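PDB 6W0P: kojibiose phosphorylase from Gut metagenome, which belongs to glycoside hydrolase family 65, carbohydrate-active proteins in which an N-terminal beta-sandwich is joined to a helical (alpha/alpha)-barrel domain. Local coordinates for residues M568-H573 with R616-S621; G341-G346 with T660-H665. One frame throughout, in Å; residues are numbered along the deposited sequence.

Interaction 1: residues M568-H573 with R616-S621; sequences MPIYSH and RTLHES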
loop_
_atom_site.group_PDB
_atom_site.type_symbol
_atom_site.label_atom_id
_atom_site.label_comp_id
_atom_site.label_asym_id
_atom_site.label_seq_id
_atom_site.Cartn_x
_atom_site.Cartn_y
_atom_site.Cartn_z
ATOM N N MET A 568 -19.139 12.983 0.346
ATOM C CA MET A 568 -18.924 12.402 -1.003
ATOM C C MET A 568 -17.839 13.199 -1.726
ATOM O O MET A 568 -17.755 14.417 -1.581
ATOM C CB MET A 568 -20.224 12.389 -1.811
ATOM C CG MET A 568 -20.497 11.053 -2.502
ATOM S SD MET A 568 -20.931 9.700 -1.362
ATOM C CE MET A 568 -22.550 10.236 -0.801
ATOM N N PRO A 569 -16.929 12.529 -2.470
ATOM C CA PRO A 569 -16.900 11.065 -2.540
ATOM C C PRO A 569 -16.325 10.471 -1.235
ATOM O O PRO A 569 -15.722 11.215 -0.456
ATOM C CB PRO A 569 -16.031 10.786 -3.779
ATOM C CG PRO A 569 -15.095 11.987 -3.865
ATOM C CD PRO A 569 -15.840 13.156 -3.244
ATOM N N ILE A 570 -16.570 9.176 -1.001
ATOM C CA ILE A 570 -16.258 8.450 0.271
ATOM C C ILE A 570 -14.749 8.516 0.552
ATOM O O ILE A 570 -14.378 8.817 1.703
ATOM C CB ILE A 570 -16.755 6.989 0.199
ATOM C CG1 ILE A 570 -18.283 6.897 0.288
ATOM C CG2 ILE A 570 -16.085 6.132 1.262
ATOM C CD1 ILE A 570 -18.846 7.067 1.685
ATOM N N TYR A 571 -13.918 8.237 -0.461
ATOM C CA TYR A 571 -12.451 8.037 -0.317
ATOM C C TYR A 571 -11.803 9.332 0.202
ATOM O O TYR A 571 -10.728 9.244 0.853
ATOM C CB TYR A 571 -11.837 7.492 -1.616
ATOM C CG TYR A 571 -11.831 8.404 -2.825
ATOM C CD1 TYR A 571 -10.942 9.472 -2.919
ATOM C CD2 TYR A 571 -12.679 8.174 -3.903
ATOM C CE1 TYR A 571 -10.919 10.305 -4.028
ATOM C CE2 TYR A 571 -12.664 8.996 -5.023
ATOM C CZ TYR A 571 -11.783 10.066 -5.084
ATOM O OH TYR A 571 -11.751 10.884 -6.177
ATOM N N SER A 572 -12.448 10.481 -0.038
ATOM C CA SER A 572 -11.961 11.833 0.334
ATOM C C SER A 572 -12.432 12.231 1.732
ATOM O O SER A 572 -11.868 13.212 2.264
ATOM C CB SER A 572 -12.396 12.869 -0.674
ATOM O OG SER A 572 -11.897 12.548 -1.963
ATOM N N HIS A 573 -13.437 11.554 2.294
ATOM C CA HIS A 573 -14.048 11.972 3.586
ATOM C C HIS A 573 -13.934 10.877 4.662
ATOM O O HIS A 573 -13.821 11.257 5.825
ATOM C CB HIS A 573 -15.464 12.549 3.359
ATOM C CG HIS A 573 -15.438 13.887 2.676
ATOM N ND1 HIS A 573 -15.296 14.016 1.295
ATOM C CD2 HIS A 573 -15.476 15.148 3.168
ATOM C CE1 HIS A 573 -15.273 15.294 0.973
ATOM N NE2 HIS A 573 -15.390 16.006 2.103
ATOM N N ARG A 616 -28.276 -1.339 -1.209
ATOM C CA ARG A 616 -26.933 -1.317 -0.578
ATOM C C ARG A 616 -25.861 -0.788 -1.541
ATOM O O ARG A 616 -24.693 -0.713 -1.110
ATOM C CB ARG A 616 -26.574 -2.724 -0.108
ATOM C CG ARG A 616 -27.539 -3.259 0.937
ATOM C CD ARG A 616 -27.144 -4.611 1.481
ATOM N NE ARG A 616 -27.773 -4.852 2.771
ATOM C CZ ARG A 616 -29.050 -5.209 2.931
ATOM N NH1 ARG A 616 -29.845 -5.347 1.880
ATOM N NH2 ARG A 616 -29.527 -5.423 4.145
ATOM N N THR A 617 -26.204 -0.444 -2.784
ATOM C CA THR A 617 -25.211 -0.115 -3.842
ATOM C C THR A 617 -25.102 1.412 -3.997
ATOM O O THR A 617 -26.108 2.085 -4.264
ATOM C CB THR A 617 -25.536 -0.805 -5.159
ATOM O OG1 THR A 617 -25.637 -2.199 -4.890
ATOM C CG2 THR A 617 -24.472 -0.533 -6.199
ATOM N N LEU A 618 -23.893 1.934 -3.802
ATOM C CA LEU A 618 -23.602 3.388 -3.848
ATOM C C LEU A 618 -23.696 3.876 -5.290
ATOM O O LEU A 618 -24.077 5.026 -5.479
ATOM C CB LEU A 618 -22.210 3.601 -3.252
ATOM C CG LEU A 618 -21.912 4.965 -2.656
ATOM C CD1 LEU A 618 -22.878 5.320 -1.557
ATOM C CD2 LEU A 618 -20.486 4.972 -2.123
ATOM N N HIS A 619 -23.405 3.026 -6.272
ATOM C CA HIS A 619 -23.458 3.389 -7.710
ATOM C C HIS A 619 -22.286 4.330 -7.988
ATOM O O HIS A 619 -22.495 5.297 -8.748
ATOM C CB HIS A 619 -24.812 4.024 -8.118
ATOM C CG HIS A 619 -25.970 3.138 -7.832
ATOM N ND1 HIS A 619 -26.101 1.893 -8.428
ATOM C CD2 HIS A 619 -26.982 3.245 -6.946
ATOM C CE1 HIS A 619 -27.159 1.288 -7.930
ATOM N NE2 HIS A 619 -27.716 2.096 -7.023
ATOM N N GLU A 620 -21.123 4.068 -7.358
ATOM C CA GLU A 620 -19.907 4.899 -7.538
ATOM C C GLU A 620 -19.593 4.871 -9.031
ATOM O O GLU A 620 -19.927 5.878 -9.721
ATOM C CB GLU A 620 -18.729 4.424 -6.675
ATOM C CG GLU A 620 -18.519 5.256 -5.416
ATOM C CD GLU A 620 -17.110 5.246 -4.829
ATOM O OE1 GLU A 620 -16.882 5.936 -3.793
ATOM O OE2 GLU A 620 -16.226 4.566 -5.406
ATOM N N SER A 621 -19.107 3.718 -9.503
ATOM C CA SER A 621 -18.617 3.507 -10.882
ATOM C C SER A 621 -19.659 3.909 -11.932
ATOM O O SER A 621 -20.902 3.829 -11.698
ATOM C CB SER A 621 -18.168 2.099 -11.091
ATOM O OG SER A 621 -19.256 1.223 -10.920
#

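Interaction 2: residues G341-G346 with T660-H665; sequences GEAYSG and TCEGIH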
loop_
_atom_site.group_PDB
_atom_site.type_symbol
_atom_site.label_atom_id
_atom_site.label_comp_id
_atom_site.label_asym_id
_atom_site.label_seq_id
_atom_site.Cartn_x
_atom_site.Cartn_y
_atom_site.Cartn_z
ATOM N N GLY A 341 -7.019 11.310 -23.650
ATOM C CA GLY A 341 -6.333 11.905 -22.492
ATOM C C GLY A 341 -5.341 10.960 -21.849
ATOM O O GLY A 341 -5.157 9.810 -22.348
ATOM N N GLU A 342 -4.742 11.431 -20.759
ATOM C CA GLU A 342 -3.625 10.751 -20.059
ATOM C C GLU A 342 -4.162 9.876 -18.928
ATOM O O GLU A 342 -3.685 8.728 -18.792
ATOM C CB GLU A 342 -2.643 11.790 -19.522
ATOM C CG GLU A 342 -1.933 12.517 -20.635
ATOM C CD GLU A 342 -0.774 13.387 -20.197
ATOM O OE1 GLU A 342 -0.555 13.529 -18.967
ATOM O OE2 GLU A 342 -0.111 13.924 -21.084
ATOM N N ALA A 343 -5.081 10.399 -18.124
ATOM C CA ALA A 343 -5.725 9.635 -17.022
ATOM C C ALA A 343 -6.174 8.239 -17.513
ATOM O O ALA A 343 -6.848 8.157 -18.559
ATOM C CB ALA A 343 -6.877 10.430 -16.448
ATOM N N TYR A 344 -5.765 7.186 -16.791
ATOM C CA TYR A 344 -6.049 5.734 -17.007
ATOM C C TYR A 344 -5.156 5.169 -18.109
ATOM O O TYR A 344 -5.292 3.975 -18.442
ATOM C CB TYR A 344 -7.530 5.420 -17.277
ATOM C CG TYR A 344 -8.435 5.482 -16.068
ATOM C CD1 TYR A 344 -7.996 5.125 -14.800
ATOM C CD2 TYR A 344 -9.759 5.875 -16.199
ATOM C CE1 TYR A 344 -8.838 5.174 -13.698
ATOM C CE2 TYR A 344 -10.622 5.912 -15.119
ATOM C CZ TYR A 344 -10.155 5.580 -13.861
ATOM O OH TYR A 344 -11.003 5.675 -12.796
ATOM N N SER A 345 -4.231 5.970 -18.634
ATOM C CA SER A 345 -2.975 5.467 -19.264
ATOM C C SER A 345 -3.259 4.714 -20.569
ATOM O O SER A 345 -2.366 3.958 -21.045
ATOM C CB SER A 345 -2.193 4.605 -18.288
ATOM O OG SER A 345 -1.769 5.358 -17.144
ATOM N N GLY A 346 -4.440 4.932 -21.162
ATOM C CA GLY A 346 -4.870 4.173 -22.342
ATOM C C GLY A 346 -5.022 2.707 -22.001
ATOM O O GLY A 346 -4.981 1.871 -22.974
ATOM N N THR A 660 -14.457 15.243 -16.913
ATOM C CA THR A 660 -14.406 15.053 -18.381
ATOM C C THR A 660 -13.235 15.865 -18.937
ATOM O O THR A 660 -12.825 15.571 -20.068
ATOM C CB THR A 660 -15.750 15.374 -19.044
ATOM O OG1 THR A 660 -16.622 14.293 -18.714
ATOM C CG2 THR A 660 -15.663 15.530 -20.547
ATOM N N CYS A 661 -12.693 16.819 -18.171
ATOM C CA CYS A 661 -11.443 17.569 -18.522
ATOM C C CYS A 661 -10.318 16.576 -18.808
ATOM O O CYS A 661 -9.536 16.861 -19.709
ATOM C CB CYS A 661 -11.024 18.577 -17.449
ATOM S SG CYS A 661 -10.853 17.915 -15.769
ATOM N N GLU A 662 -10.302 15.427 -18.115
ATOM C CA GLU A 662 -9.248 14.383 -18.214
ATOM C C GLU A 662 -9.449 13.527 -19.468
ATOM O O GLU A 662 -8.476 12.866 -19.913
ATOM C CB GLU A 662 -9.282 13.420 -17.022
ATOM C CG GLU A 662 -8.907 14.018 -15.674
ATOM C CD GLU A 662 -9.091 13.050 -14.508
ATOM O OE1 GLU A 662 -9.167 11.834 -14.743
ATOM O OE2 GLU A 662 -9.193 13.506 -13.362
ATOM N N GLY A 663 -10.660 13.489 -20.010
ATOM C CA GLY A 663 -10.987 12.542 -21.095
ATOM C C GLY A 663 -12.423 12.083 -21.000
ATOM O O GLY A 663 -13.100 12.402 -20.001
ATOM N N ILE A 664 -12.902 11.443 -22.054
ATOM C CA ILE A 664 -14.282 10.886 -22.109
ATOM C C ILE A 664 -14.249 9.571 -21.323
ATOM O O ILE A 664 -13.123 9.000 -21.156
ATOM C CB ILE A 664 -14.741 10.705 -23.570
ATOM C CG1 ILE A 664 -13.915 9.656 -24.324
ATOM C CG2 ILE A 664 -14.736 12.033 -24.299
ATOM C CD1 ILE A 664 -14.347 9.487 -25.754
ATOM N N HIS A 665 -15.409 9.129 -20.843
ATOM C CA HIS A 665 -15.596 7.876 -20.075
ATOM C C HIS A 665 -16.137 6.774 -21.003
ATOM O O HIS A 665 -17.363 6.724 -21.260
ATOM C CB HIS A 665 -16.532 8.122 -18.900
ATOM C CG HIS A 665 -16.084 9.162 -17.945
ATOM N ND1 HIS A 665 -16.124 10.483 -18.250
ATOM C CD2 HIS A 665 -15.664 9.070 -16.670
ATOM C CE1 HIS A 665 -15.730 11.174 -17.208
ATOM N NE2 HIS A 665 -15.440 10.335 -16.233
HETATM O O HOH W 1 -5.949 13.149 -19.132
#

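Interaction 1: residues M568-H573 with R616-S621
Ile-570 and Leu-618 form a small apolar contact between two loops of the helical catalytic domain, flanked by the carboxylate of Glu-620 and without a hydrogen bond between the segments. The touching atoms are Ile-570 CG1 and Leu-618 CD2, 3.8 Å apart, and the two branched chains meet at a slant. Leu-618 has CG anti to its backbone N (chi1 -155°), which sends CD2 out toward the isoleucine. Against the same isoleucine, the extended end of Glu-620 brings OE1 to 4.1 Å from Ile-570 CB, a distance of packing only. The polar grip on this glutamate lies elsewhere: OE2 makes a salt bridge with Lys-586. Burial is correspondingly modest, 149 Å² over both sides.

The segment 568-573 is folded on itself. A cis peptide precedes Pro-569, and from Ile-570 the chain makes a single helix-like turn, with His-573 N bonded to Ile-570 O at 3.0 Å. Pro-569 CG rests 3.9 Å above the ring plane of Tyr-571, nearer its edge than its centre. The His-573 ring meets Pro-569 O at its edge, in plane, through a weak ND1 bond of 3.3 Å.

The second subunit also comes close: its Gln-463 accepts a bond from Arg-616, and its Tyr-75 packs on Tyr-571, placing this loop pair beside the dimer interface. Segment 616-621 lies in the loop between helices 603-613 and 624-634. His-619 ND1 is hydrogen-bonded to Ser-624 at the start of helix 624-634, and the segment's backbone is bonded to Ile-585 and Lys-586, just ahead of helix 590-596.

Interaction 2: residues G341-G346 with T660-H665
The carboxylate of Glu-662 has the methyl of Ala-343 beside one oxygen: Ala-343 CB lies 3.2 Å from Glu-662 OE1, well out of the carboxylate plane. The His-665 imidazole, a second flat group here, has Thr-660 OG1 at its edge and in its plane, with Asp-652 accepting hydrogen bonds from both residues. Glu-662 reaches the alanine along an extended chain, CG standing beside the backbone N (chi1 -67°) and CD anti to CA (chi2 174°), so that CB and CG also run past the methyl. Ala-343 projects from the first corner of a type II turn, Glu-342 to Ser-345.

Next to this side-chain pair the backbones come close. Gly-341 and Gly-663, neither with a side chain to intervene, bring their CA atoms to 4.9 Å. The carbonyl of Glu-662, at the end of the 3-10 turn 660-662, is the shared acceptor: Gly-341 CA approaches its O at 3.5 Å in a nearly straight C-H...O contact, 174° at the hydrogen. A water donates to the same Glu-662 O at 2.7 Å and accepts from Glu-342 N, also at 2.7 Å, bridging the two loops.

Arg-43 and Ser-31 bind the carbonyls of Cys-661 and Thr-660, while Thr-85 bonds Ser-345; all three belong to the N-terminal part of the chain. With no direct hydrogen bond between the segments, the polar link depends on the water and the weaker C-H...O contact, and the closest side-chain approach sets a methyl against a probably charged oxygen.

Along the chain, both segments of interaction 1 fall between the two segments of interaction 2, and all four belong to the central catalytic domain of the family. In space the two are separate: their centres lie 20 Å apart, the nearest atoms are about 8 Å apart, and nothing touches. Interaction 2 is the more central, its centre 10 Å from that of the chain, where loops of the helical domain meet residues of the N-terminal part. Interaction 1 is peripheral, 23 Å from the chain centre, and borders the second subunit. One thus lies at an internal seam of the fold, the other near the dimer interface.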